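Local coordinates for beta-galactosidase (Marinomonas sp. ef1, PDB 6Y2K), which hydrolyses terminal beta-D-galactose residues from beta-galactosides, as a cold-active and thermally stable GH42 enzyme that works as a hexamer, at residues 6-11 with 350-355; 31-36 with 136-141; 238-243 with 311-316; 298-303 with 451-456. All blocks are in the same frame, centred on the assembly; numbering follows the deposited sequence.

Contact 1: 6-11 with 350-355; sequences CYYPEH and SYFRWR
S350 sets its hydroxyl beside the sulfur of C6, OG to SG 3.6 Å, while OG itself bonds to M313 O. Y351 contributes its backbone: Y351 O accepts a hydrogen bond from C6 N at 2.8 Å, with the donor somewhat above the carbonyl plane. F352 turns the edge of its ring to C6 and Y8. CD2 lies 3.4 Å from C6 CB, and CE2 meets the hydroxyl of Y8, whose main partner is E36. A non-proline cis peptide follows F352, and R353, its chain bent at chi3, crosses Y8 and H11 at about right angles. Y8 CD1 lies centrally over one face of the guanidinium, 3.6 Å from CZ of R353. At the rim of that guanidinium, NH2 of R353 donates to H11 ND1 (2.8 Å, 153°), nearly in both planes. W354 N bonds to C6 O at 2.9 Å, almost along the C=O axis, and its indole lies alongside Y7, CD1 to CD1 3.8 Å; both polar ends go to D20. First and last strands of the TIM barrel thus close on each other. Because ND1 of H11 accepts a hydrogen bond from the buried arginine, the imidazole is probably neutral, with its hydrogen on NE2.

Contact 2: 31-36 with 136-141; sequences YVRVGE and SWQTDN
R33 leaves strand 29-34 with CG anti to its backbone N and bends at chi3 (64°), which turns the guanidinium toward Q138. Q138 comes to meet it as an extended chain, its CG likewise anti to N. E36 takes the crowded position between N and carbonyl carbon (chi1 83°) and bends again at chi2, folding its carboxylate back over the rim of one guanidinium face. NH1 of R33 donates to an in-plane lone pair of Q138 OE1 at 3.0 Å, the two flat groups standing at 90°. The amide of Q138 is held by its other end too: NE2 gives a straight bond to D140 O (2.9 Å) and a weak one to N141 OD1. These two strands of the TIM barrel are not neighbours, since strand 67-71 runs between them, so the side chains meet inside the barrel, near the C-terminal strand ends where such enzymes keep their active sites. An alanine at Q138 would remove the amide and its bonds to R33 NH1 and D140 O, which would probably leave the guanidinium, still paired with E314, less firmly placed and loosen the turn at D140. R33 NH2 and E36 OE2, 3.0 Å apart, attract by charge alone, no N-H pointing at the oxygen. One water lies 2.7 Å from both E36 OE2 and N141 OD1. OE2 of E36 also bonds to Y8 OH, and N141 OD1 accepts N242 ND2.

Contact 3: 238-243 with 311-316; sequences DLVHNY and WIMEQQ
Strands 238-244 and 310-315 of the TIM barrel, kept apart by strand 261-266, meet through side chains in the barrel interior. At the start, D238 and W311 cross at about a right angle, OD2 standing 4.0 Å from CZ2 of the indole. Their stronger polar partners are R309 for the aspartate and E347 for the indole N-H. Next along, V240 and M313 reach tip to tip. V240 CG1 lies 3.7 Å from M313 CE and 4.0 Å from W311 CZ3, while that same methyl of M313 sits in the plane of the indole at its edge. The methionine gets there by bending at both chi2 and chi3, and its backbone turns a corner that redirects the strand. At the corner, N242 CB packs against M313 CB at 3.9 Å; just past it, ND2 makes a weak bond to E314 OE2 (3.3 Å, 127°), though its main acceptor is N141 OD1. The salt bridge from R33 to OE2 is likely to help keep E314 ionised, and Y267 OH bonds to OE1. Clan GH-A barrels carry their catalytic glutamates at the ends of strands four and seven; the place of E314, at the latter, is consistent with that of the family's nucleophile.

Contact 4: 298-303 with 451-456; sequences HHDLYR and LSVDIV
R303 and D454 cross at about a right angle, their guanidinium and carboxylate planes 52° apart. NH2 of R303 forms a salt bridge with D454 OD1, 2.8 Å away, met from above the carboxylate plane although close to that of the guanidinium. The arginine chain, bent at chi3 (68°), aims the same NH2 at V453 O too (3.0 Å), here along an in-plane lone pair. One turn back on the helix, D300 OD1 lies in the guanidinium plane and accepts NH1 on its anti lone pair, 2.7 Å away, so D300, R303 and D454 form a salt-bridge network. D300 OD2 and V453 O, both acceptors, press to 3.2 Å, a repulsion the shared arginine would offset. Residues 298-303 of TIM-barrel helix 294-305 cross strand 453-456, within this chain an edge strand of the trimerisation domain's mixed sheet, at -52°, the segment axes 6.4 Å apart. A leucine at R303 would remove the guanidinium and its pairings with D300 and D454, which would probably leave D300 and V453 O facing each other without their shared donor. Farther along, I455 points at the helix and CG2 touches L301 CD1 at 3.9 Å, the two chains oblique. One water links D300 O to I455 N, another donates to both L301 O and I455 O. D300 also bonds to Y443 and H344, and D454 to Y465 and the G410 amide.

Overall arrangement
Contacts 1, 2 and 3 all belong to the eight-stranded TIM barrel, with centres about 11 Å (1 to 2), 9 Å (2 to 3) and 14 Å (1 to 3) apart. Contact 1 spans the widest stretch of chain and encloses the other two, which follow one another in series. They touch directly, as in Y8 to E36, T139 to H241 and S350 to I312, so they form one continuous part of the barrel, toward the strand ends where such enzymes usually keep active sites. Contact 4 interleaves with contacts 1 and 3 along the chain and joins the barrel to the trimerisation domain. Its centre lies about 16 Å from that of contact 3, met through H299 on I312 and Y302 on Y243.

Contact 1: 6-11 with 350-355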
# COMPACT_ATOMS: atom_id res chain seq x y z
N CYS A 6 -47.21 -4.46 11.10
CA CYS A 6 -47.87 -4.06 9.86
C CYS A 6 -48.38 -5.33 9.18
O CYS A 6 -47.62 -6.28 8.99
CB CYS A 6 -46.90 -3.31 8.95
SG CYS A 6 -46.21 -1.83 9.72
N TYR A 7 -49.66 -5.32 8.80
CA TYR A 7 -50.40 -6.53 8.39
C TYR A 7 -51.23 -6.28 7.13
O TYR A 7 -51.76 -5.18 6.94
CB TYR A 7 -51.30 -6.95 9.55
CG TYR A 7 -52.14 -8.20 9.36
CD1 TYR A 7 -51.60 -9.37 8.84
CD2 TYR A 7 -53.48 -8.22 9.77
CE1 TYR A 7 -52.38 -10.52 8.70
CE2 TYR A 7 -54.26 -9.36 9.64
CZ TYR A 7 -53.71 -10.50 9.10
OH TYR A 7 -54.50 -11.63 8.98
N TYR A 8 -51.34 -7.30 6.28
CA TYR A 8 -52.07 -7.23 5.00
C TYR A 8 -53.07 -8.39 4.90
O TYR A 8 -52.82 -9.36 4.18
CB TYR A 8 -51.08 -7.16 3.83
CG TYR A 8 -50.24 -5.91 4.01
CD1 TYR A 8 -49.07 -5.95 4.78
CD2 TYR A 8 -50.67 -4.69 3.53
CE1 TYR A 8 -48.32 -4.82 5.01
CE2 TYR A 8 -49.92 -3.54 3.75
CZ TYR A 8 -48.75 -3.62 4.50
OH TYR A 8 -48.02 -2.50 4.73
N PRO A 9 -54.20 -8.31 5.62
CA PRO A 9 -55.20 -9.38 5.53
C PRO A 9 -55.69 -9.63 4.09
O PRO A 9 -55.94 -10.78 3.72
CB PRO A 9 -56.34 -8.88 6.42
CG PRO A 9 -56.16 -7.42 6.50
CD PRO A 9 -54.68 -7.17 6.41
N GLU A 10 -55.75 -8.56 3.29
CA GLU A 10 -56.09 -8.68 1.87
C GLU A 10 -55.09 -9.49 1.01
O GLU A 10 -55.41 -9.84 -0.14
CB GLU A 10 -56.35 -7.28 1.25
CG GLU A 10 -55.13 -6.44 0.89
CD GLU A 10 -54.58 -5.57 2.02
OE1 GLU A 10 -54.78 -5.88 3.23
OE2 GLU A 10 -53.92 -4.57 1.67
N HIS A 11 -53.89 -9.78 1.53
CA HIS A 11 -52.94 -10.65 0.84
C HIS A 11 -53.08 -12.14 1.15
O HIS A 11 -52.41 -12.96 0.52
CB HIS A 11 -51.50 -10.22 1.15
CG HIS A 11 -51.17 -8.85 0.66
ND1 HIS A 11 -49.97 -8.24 0.92
CD2 HIS A 11 -51.90 -7.95 -0.05
CE1 HIS A 11 -49.96 -7.03 0.39
NE2 HIS A 11 -51.12 -6.83 -0.21
N SER A 350 -43.46 -1.02 15.88
CA SER A 350 -44.24 -1.88 15.00
C SER A 350 -43.34 -2.44 13.89
O SER A 350 -42.65 -1.69 13.21
CB SER A 350 -45.45 -1.11 14.44
OG SER A 350 -46.04 -1.75 13.32
N TYR A 351 -43.37 -3.76 13.71
CA TYR A 351 -42.57 -4.41 12.68
C TYR A 351 -43.29 -4.42 11.33
O TYR A 351 -44.46 -4.06 11.25
CB TYR A 351 -42.22 -5.84 13.10
CG TYR A 351 -41.57 -5.94 14.46
CD1 TYR A 351 -40.22 -5.66 14.63
CD2 TYR A 351 -42.30 -6.33 15.58
CE1 TYR A 351 -39.62 -5.75 15.87
CE2 TYR A 351 -41.71 -6.42 16.82
CZ TYR A 351 -40.37 -6.13 16.96
OH TYR A 351 -39.78 -6.22 18.20
N PHE A 352 -42.57 -4.83 10.29
CA PHE A 352 -43.14 -4.88 8.95
C PHE A 352 -42.34 -5.81 8.05
O PHE A 352 -41.14 -5.61 7.84
CB PHE A 352 -43.20 -3.48 8.34
CG PHE A 352 -43.46 -3.48 6.86
CD1 PHE A 352 -42.47 -3.86 5.97
CD2 PHE A 352 -44.69 -3.09 6.36
CE1 PHE A 352 -42.70 -3.86 4.61
CE2 PHE A 352 -44.93 -3.09 4.99
CZ PHE A 352 -43.93 -3.47 4.12
N ARG A 353 -43.00 -6.84 7.52
CA ARG A 353 -44.42 -7.05 7.79
C ARG A 353 -44.63 -8.29 8.66
O ARG A 353 -43.67 -8.91 9.13
CB ARG A 353 -45.20 -7.19 6.48
CG ARG A 353 -44.37 -7.71 5.32
CD ARG A 353 -45.10 -7.54 4.00
NE ARG A 353 -46.31 -8.35 3.93
CZ ARG A 353 -47.16 -8.34 2.91
NH1 ARG A 353 -46.93 -7.55 1.86
NH2 ARG A 353 -48.24 -9.11 2.93
N TRP A 354 -45.89 -8.64 8.88
CA TRP A 354 -46.24 -9.80 9.69
C TRP A 354 -45.80 -11.10 9.01
O TRP A 354 -45.22 -11.98 9.65
CB TRP A 354 -47.74 -9.84 9.97
CG TRP A 354 -48.24 -11.17 10.42
CD1 TRP A 354 -49.02 -12.04 9.71
CD2 TRP A 354 -47.99 -11.80 11.69
NE1 TRP A 354 -49.27 -13.17 10.46
CE2 TRP A 354 -48.65 -13.05 11.67
CE3 TRP A 354 -47.28 -11.43 12.83
CZ2 TRP A 354 -48.62 -13.92 12.76
CZ3 TRP A 354 -47.24 -12.30 13.90
CH2 TRP A 354 -47.91 -13.53 13.86
N ARG A 355 -46.08 -11.21 7.72
CA ARG A 355 -45.72 -12.40 6.95
C ARG A 355 -45.18 -11.97 5.59
O ARG A 355 -45.82 -11.21 4.88
CB ARG A 355 -46.96 -13.28 6.78
CG ARG A 355 -46.74 -14.60 6.06
CD ARG A 355 -48.04 -15.38 6.02
NE ARG A 355 -47.94 -16.54 5.14
CZ ARG A 355 -48.95 -17.36 4.85
NH1 ARG A 355 -50.16 -17.19 5.37
NH2 ARG A 355 -48.73 -18.37 4.01

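Contact 2: 31-36 with 136-141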
# COMPACT_ATOMS: atom_id res chain seq x y z
N TYR A 31 -50.67 -3.73 18.84
CA TYR A 31 -51.18 -2.85 17.78
C TYR A 31 -50.93 -3.47 16.41
O TYR A 31 -49.91 -4.11 16.18
CB TYR A 31 -50.49 -1.49 17.82
CG TYR A 31 -50.98 -0.57 18.90
CD1 TYR A 31 -50.65 -0.82 20.23
CD2 TYR A 31 -51.76 0.54 18.61
CE1 TYR A 31 -51.09 0.02 21.25
CE2 TYR A 31 -52.21 1.39 19.62
CZ TYR A 31 -51.87 1.12 20.93
OH TYR A 31 -52.30 1.94 21.95
N VAL A 32 -51.87 -3.26 15.49
CA VAL A 32 -51.79 -3.80 14.14
C VAL A 32 -52.20 -2.74 13.13
O VAL A 32 -53.29 -2.17 13.25
CB VAL A 32 -52.69 -5.04 13.97
CG1 VAL A 32 -52.54 -5.64 12.57
CG2 VAL A 32 -52.38 -6.08 15.04
N ARG A 33 -51.35 -2.48 12.13
CA ARG A 33 -51.70 -1.54 11.06
C ARG A 33 -52.26 -2.30 9.85
O ARG A 33 -51.73 -3.33 9.45
CB ARG A 33 -50.50 -0.69 10.64
CG ARG A 33 -50.88 0.47 9.73
CD ARG A 33 -49.66 1.12 9.09
NE ARG A 33 -48.96 0.20 8.20
CZ ARG A 33 -47.82 0.48 7.57
NH1 ARG A 33 -47.24 1.68 7.70
NH2 ARG A 33 -47.25 -0.44 6.80
N VAL A 34 -53.37 -1.80 9.29
CA VAL A 34 -53.94 -2.33 8.05
C VAL A 34 -54.47 -1.21 7.14
O VAL A 34 -54.76 -0.11 7.60
CB VAL A 34 -55.10 -3.34 8.31
CG1 VAL A 34 -54.64 -4.47 9.22
CG2 VAL A 34 -56.33 -2.65 8.88
N GLY A 35 -54.58 -1.52 5.84
CA GLY A 35 -55.43 -0.76 4.91
C GLY A 35 -54.82 0.23 3.93
O GLY A 35 -55.48 0.62 2.96
N GLU A 36 -53.57 0.64 4.15
CA GLU A 36 -52.98 1.76 3.38
C GLU A 36 -52.71 1.49 1.88
O GLU A 36 -52.53 2.44 1.12
CB GLU A 36 -51.72 2.34 4.07
CG GLU A 36 -50.38 1.63 3.84
CD GLU A 36 -50.23 0.27 4.53
OE1 GLU A 36 -51.19 -0.24 5.17
OE2 GLU A 36 -49.12 -0.30 4.42
N SER A 136 -56.34 4.46 16.01
CA SER A 136 -55.46 5.41 15.35
C SER A 136 -55.64 5.37 13.84
O SER A 136 -56.08 4.35 13.30
CB SER A 136 -54.01 5.05 15.71
OG SER A 136 -53.07 5.78 14.94
N TRP A 137 -55.30 6.47 13.16
CA TRP A 137 -55.26 6.50 11.70
C TRP A 137 -53.90 6.94 11.21
O TRP A 137 -53.35 7.91 11.72
CB TRP A 137 -56.29 7.49 11.14
CG TRP A 137 -57.73 7.13 11.33
CD1 TRP A 137 -58.47 7.32 12.46
CD2 TRP A 137 -58.61 6.55 10.36
NE1 TRP A 137 -59.76 6.89 12.25
CE2 TRP A 137 -59.87 6.42 10.97
CE3 TRP A 137 -58.45 6.15 9.03
CZ2 TRP A 137 -60.98 5.89 10.30
CZ3 TRP A 137 -59.55 5.62 8.36
CH2 TRP A 137 -60.80 5.50 8.99
N GLN A 138 -53.36 6.22 10.21
CA GLN A 138 -52.19 6.68 9.44
C GLN A 138 -52.69 7.33 8.16
O GLN A 138 -53.39 6.68 7.37
CB GLN A 138 -51.26 5.51 9.08
CG GLN A 138 -50.06 5.92 8.22
CD GLN A 138 -49.20 4.75 7.82
OE1 GLN A 138 -48.48 4.20 8.64
NE2 GLN A 138 -49.26 4.35 6.55
N THR A 139 -52.33 8.59 7.92
CA THR A 139 -52.64 9.25 6.65
C THR A 139 -51.68 8.77 5.56
O THR A 139 -50.47 8.85 5.74
CB THR A 139 -52.55 10.77 6.76
OG1 THR A 139 -51.29 11.14 7.33
CG2 THR A 139 -53.69 11.30 7.63
N ASP A 140 -52.21 8.25 4.46
CA ASP A 140 -51.40 7.94 3.28
C ASP A 140 -50.30 6.91 3.69
O ASP A 140 -50.58 5.99 4.49
CB ASP A 140 -50.86 9.27 2.70
CG ASP A 140 -50.42 9.19 1.23
OD1 ASP A 140 -49.22 8.86 1.00
OD2 ASP A 140 -51.22 9.53 0.33
N ASN A 141 -49.10 7.02 3.13
CA ASN A 141 -47.98 6.13 3.45
C ASN A 141 -46.68 6.73 2.91
O ASN A 141 -46.49 6.79 1.70
CB ASN A 141 -48.18 4.73 2.86
CG ASN A 141 -47.13 3.75 3.36
OD1 ASN A 141 -47.21 3.26 4.51
ND2 ASN A 141 -46.13 3.46 2.52
O HOH W 1 -46.59 0.66 4.24

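Contact 3: 238-243 with 311-316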
# COMPACT_ATOMS: atom_id res chain seq x y z
N ASP A 238 -55.72 8.66 17.60
CA ASP A 238 -54.41 9.26 17.32
C ASP A 238 -54.17 9.32 15.82
O ASP A 238 -54.23 8.30 15.14
CB ASP A 238 -53.28 8.44 17.95
CG ASP A 238 -53.25 8.54 19.46
OD1 ASP A 238 -53.53 9.62 20.02
OD2 ASP A 238 -52.87 7.54 20.09
N LEU A 239 -53.93 10.52 15.31
CA LEU A 239 -53.60 10.70 13.89
C LEU A 239 -52.08 10.76 13.77
O LEU A 239 -51.41 11.51 14.49
CB LEU A 239 -54.26 11.96 13.34
CG LEU A 239 -55.77 12.08 13.61
CD1 LEU A 239 -56.34 13.32 12.96
CD2 LEU A 239 -56.51 10.84 13.12
N VAL A 240 -51.55 9.95 12.85
CA VAL A 240 -50.12 9.72 12.72
C VAL A 240 -49.75 9.65 11.24
O VAL A 240 -50.60 9.32 10.40
CB VAL A 240 -49.70 8.42 13.48
CG1 VAL A 240 -50.37 7.18 12.91
CG2 VAL A 240 -48.19 8.24 13.51
N HIS A 241 -48.51 10.01 10.93
CA HIS A 241 -47.93 9.70 9.64
C HIS A 241 -46.59 8.97 9.83
O HIS A 241 -45.94 9.12 10.87
CB HIS A 241 -47.75 10.95 8.77
CG HIS A 241 -47.31 10.61 7.38
ND1 HIS A 241 -48.17 10.05 6.46
CD2 HIS A 241 -46.09 10.63 6.79
CE1 HIS A 241 -47.50 9.78 5.35
NE2 HIS A 241 -46.24 10.12 5.53
N ASN A 242 -46.22 8.15 8.84
CA ASN A 242 -44.99 7.36 8.89
C ASN A 242 -43.88 8.01 8.04
O ASN A 242 -43.89 7.94 6.82
CB ASN A 242 -45.23 5.87 8.55
CG ASN A 242 -45.84 5.65 7.17
OD1 ASN A 242 -46.58 6.48 6.64
ND2 ASN A 242 -45.52 4.49 6.58
N TYR A 243 -42.93 8.65 8.73
CA TYR A 243 -41.79 9.33 8.13
C TYR A 243 -40.64 8.35 7.90
O TYR A 243 -40.71 7.19 8.31
CB TYR A 243 -41.33 10.49 9.02
CG TYR A 243 -42.44 11.44 9.41
CD1 TYR A 243 -43.20 12.09 8.44
CD2 TYR A 243 -42.72 11.70 10.76
CE1 TYR A 243 -44.22 12.97 8.80
CE2 TYR A 243 -43.74 12.59 11.12
CZ TYR A 243 -44.48 13.22 10.14
OH TYR A 243 -45.50 14.10 10.49
N TRP A 311 -43.54 7.02 17.65
CA TRP A 311 -43.68 5.60 17.36
C TRP A 311 -42.67 5.21 16.28
O TRP A 311 -42.19 6.06 15.53
CB TRP A 311 -45.07 5.25 16.80
CG TRP A 311 -46.27 5.49 17.69
CD1 TRP A 311 -46.28 5.87 18.99
CD2 TRP A 311 -47.63 5.31 17.31
NE1 TRP A 311 -47.58 5.97 19.45
CE2 TRP A 311 -48.43 5.62 18.44
CE3 TRP A 311 -48.26 4.92 16.13
CZ2 TRP A 311 -49.83 5.57 18.41
CZ3 TRP A 311 -49.67 4.86 16.09
CH2 TRP A 311 -50.43 5.18 17.24
N ILE A 312 -42.37 3.92 16.19
CA ILE A 312 -41.73 3.36 15.01
C ILE A 312 -42.84 2.54 14.34
O ILE A 312 -43.25 1.51 14.86
CB ILE A 312 -40.51 2.47 15.36
CG1 ILE A 312 -39.27 3.33 15.68
CG2 ILE A 312 -40.14 1.56 14.18
CD1 ILE A 312 -39.41 4.30 16.82
N MET A 313 -43.35 3.04 13.21
CA MET A 313 -44.42 2.36 12.49
C MET A 313 -43.92 1.13 11.74
O MET A 313 -44.67 0.17 11.59
CB MET A 313 -45.09 3.30 11.49
CG MET A 313 -46.38 2.77 10.88
SD MET A 313 -47.68 2.60 12.13
CE MET A 313 -48.19 4.30 12.27
N GLU A 314 -42.68 1.17 11.25
CA GLU A 314 -42.08 0.05 10.50
C GLU A 314 -40.65 -0.21 10.98
O GLU A 314 -39.77 0.62 10.79
CB GLU A 314 -42.07 0.35 8.99
CG GLU A 314 -43.44 0.65 8.37
CD GLU A 314 -43.37 0.98 6.88
OE1 GLU A 314 -42.30 0.76 6.28
OE2 GLU A 314 -44.38 1.45 6.31
N GLN A 315 -40.44 -1.37 11.61
CA GLN A 315 -39.11 -1.78 12.08
C GLN A 315 -38.62 -2.98 11.28
O GLN A 315 -39.34 -3.98 11.15
CB GLN A 315 -39.16 -2.15 13.57
CG GLN A 315 -37.81 -2.51 14.18
CD GLN A 315 -36.83 -1.35 14.14
OE1 GLN A 315 -37.07 -0.31 14.75
NE2 GLN A 315 -35.72 -1.53 13.43
N GLN A 316 -37.39 -2.88 10.77
CA GLN A 316 -36.77 -3.99 10.05
C GLN A 316 -36.75 -5.25 10.91
O GLN A 316 -36.30 -5.18 12.04
CB GLN A 316 -35.33 -3.64 9.65
CG GLN A 316 -34.66 -4.71 8.79
CD GLN A 316 -33.39 -4.26 8.08
OE1 GLN A 316 -32.94 -3.11 8.21
NE2 GLN A 316 -32.79 -5.19 7.33

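Contact 4: 298-303 with 451-456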
# COMPACT_ATOMS: atom_id res chain seq x y z
N HIS A 298 -32.85 9.74 14.18
CA HIS A 298 -34.24 9.88 13.75
C HIS A 298 -35.25 9.74 14.89
O HIS A 298 -36.28 10.42 14.89
CB HIS A 298 -34.52 8.89 12.62
CG HIS A 298 -33.74 9.19 11.39
ND1 HIS A 298 -32.55 8.56 11.09
CD2 HIS A 298 -33.93 10.11 10.41
CE1 HIS A 298 -32.06 9.06 9.97
NE2 HIS A 298 -32.87 10.00 9.54
N HIS A 299 -34.97 8.88 15.87
CA HIS A 299 -35.84 8.79 17.05
C HIS A 299 -35.95 10.17 17.72
O HIS A 299 -37.04 10.62 18.05
CB HIS A 299 -35.30 7.80 18.08
CG HIS A 299 -35.21 6.39 17.60
ND1 HIS A 299 -36.17 5.80 16.81
CD2 HIS A 299 -34.29 5.43 17.85
CE1 HIS A 299 -35.83 4.54 16.58
NE2 HIS A 299 -34.69 4.29 17.20
N ASP A 300 -34.81 10.85 17.89
CA ASP A 300 -34.78 12.19 18.50
C ASP A 300 -35.41 13.29 17.62
O ASP A 300 -36.15 14.14 18.12
CB ASP A 300 -33.34 12.57 18.91
CG ASP A 300 -32.79 11.71 20.06
OD1 ASP A 300 -33.60 11.13 20.85
OD2 ASP A 300 -31.54 11.60 20.16
N LEU A 301 -35.11 13.27 16.33
CA LEU A 301 -35.73 14.21 15.38
C LEU A 301 -37.26 14.07 15.38
O LEU A 301 -37.99 15.06 15.50
CB LEU A 301 -35.18 13.98 13.96
CG LEU A 301 -35.81 14.70 12.77
CD1 LEU A 301 -35.58 16.20 12.83
CD2 LEU A 301 -35.24 14.12 11.49
N TYR A 302 -37.74 12.84 15.29
CA TYR A 302 -39.19 12.59 15.18
C TYR A 302 -39.94 12.68 16.52
O TYR A 302 -41.12 13.04 16.53
CB TYR A 302 -39.47 11.28 14.42
CG TYR A 302 -39.03 11.35 12.95
CD1 TYR A 302 -39.36 12.44 12.15
CD2 TYR A 302 -38.28 10.33 12.37
CE1 TYR A 302 -38.95 12.53 10.82
CE2 TYR A 302 -37.87 10.40 11.03
CZ TYR A 302 -38.22 11.50 10.26
OH TYR A 302 -37.85 11.62 8.93
N ARG A 303 -39.27 12.40 17.64
CA ARG A 303 -39.85 12.76 18.94
C ARG A 303 -40.14 14.28 18.97
O ARG A 303 -41.18 14.69 19.46
CB ARG A 303 -38.95 12.35 20.11
CG ARG A 303 -39.60 12.58 21.48
CD ARG A 303 -38.80 12.01 22.65
NE ARG A 303 -37.54 12.74 22.82
CZ ARG A 303 -36.34 12.34 22.38
NH1 ARG A 303 -36.17 11.16 21.78
NH2 ARG A 303 -35.29 13.13 22.58
N LEU A 451 -24.04 11.30 25.76
CA LEU A 451 -25.09 12.29 26.02
C LEU A 451 -26.47 11.83 25.51
O LEU A 451 -26.57 11.22 24.44
CB LEU A 451 -24.74 13.63 25.38
CG LEU A 451 -23.52 14.36 25.96
CD1 LEU A 451 -23.02 15.44 25.02
CD2 LEU A 451 -23.83 14.95 27.32
N SER A 452 -27.51 12.10 26.30
CA SER A 452 -28.91 11.98 25.86
C SER A 452 -29.34 13.30 25.24
O SER A 452 -29.13 14.38 25.83
CB SER A 452 -29.82 11.60 27.04
OG SER A 452 -29.49 10.32 27.56
N VAL A 453 -29.94 13.23 24.06
CA VAL A 453 -30.15 14.40 23.19
C VAL A 453 -31.61 14.57 22.76
O VAL A 453 -32.33 13.58 22.57
CB VAL A 453 -29.25 14.25 21.93
CG1 VAL A 453 -29.42 15.41 20.97
CG2 VAL A 453 -27.79 14.12 22.35
N ASP A 454 -32.03 15.83 22.64
CA ASP A 454 -33.23 16.22 21.89
C ASP A 454 -32.78 16.88 20.60
O ASP A 454 -31.81 17.63 20.59
CB ASP A 454 -34.08 17.25 22.65
CG ASP A 454 -35.01 16.62 23.67
OD1 ASP A 454 -34.83 15.44 24.02
OD2 ASP A 454 -35.93 17.33 24.11
N ILE A 455 -33.50 16.60 19.52
CA ILE A 455 -33.36 17.36 18.28
C ILE A 455 -34.63 18.19 18.16
O ILE A 455 -35.73 17.66 18.27
CB ILE A 455 -33.14 16.44 17.06
CG1 ILE A 455 -31.80 15.71 17.22
CG2 ILE A 455 -33.20 17.25 15.77
CD1 ILE A 455 -31.45 14.74 16.09
N VAL A 456 -34.45 19.49 17.95
CA VAL A 456 -35.54 20.45 18.06
C VAL A 456 -35.67 21.34 16.82
O VAL A 456 -34.67 21.61 16.14
CB VAL A 456 -35.39 21.34 19.32
CG1 VAL A 456 -35.30 20.48 20.56
CG2 VAL A 456 -34.20 22.28 19.22
O HOH W 2 -30.32 10.83 22.56
O HOH W 3 -36.19 15.54 20.39
O HOH W 4 -37.26 17.57 16.11
O HOH W 5 -38.11 15.13 24.07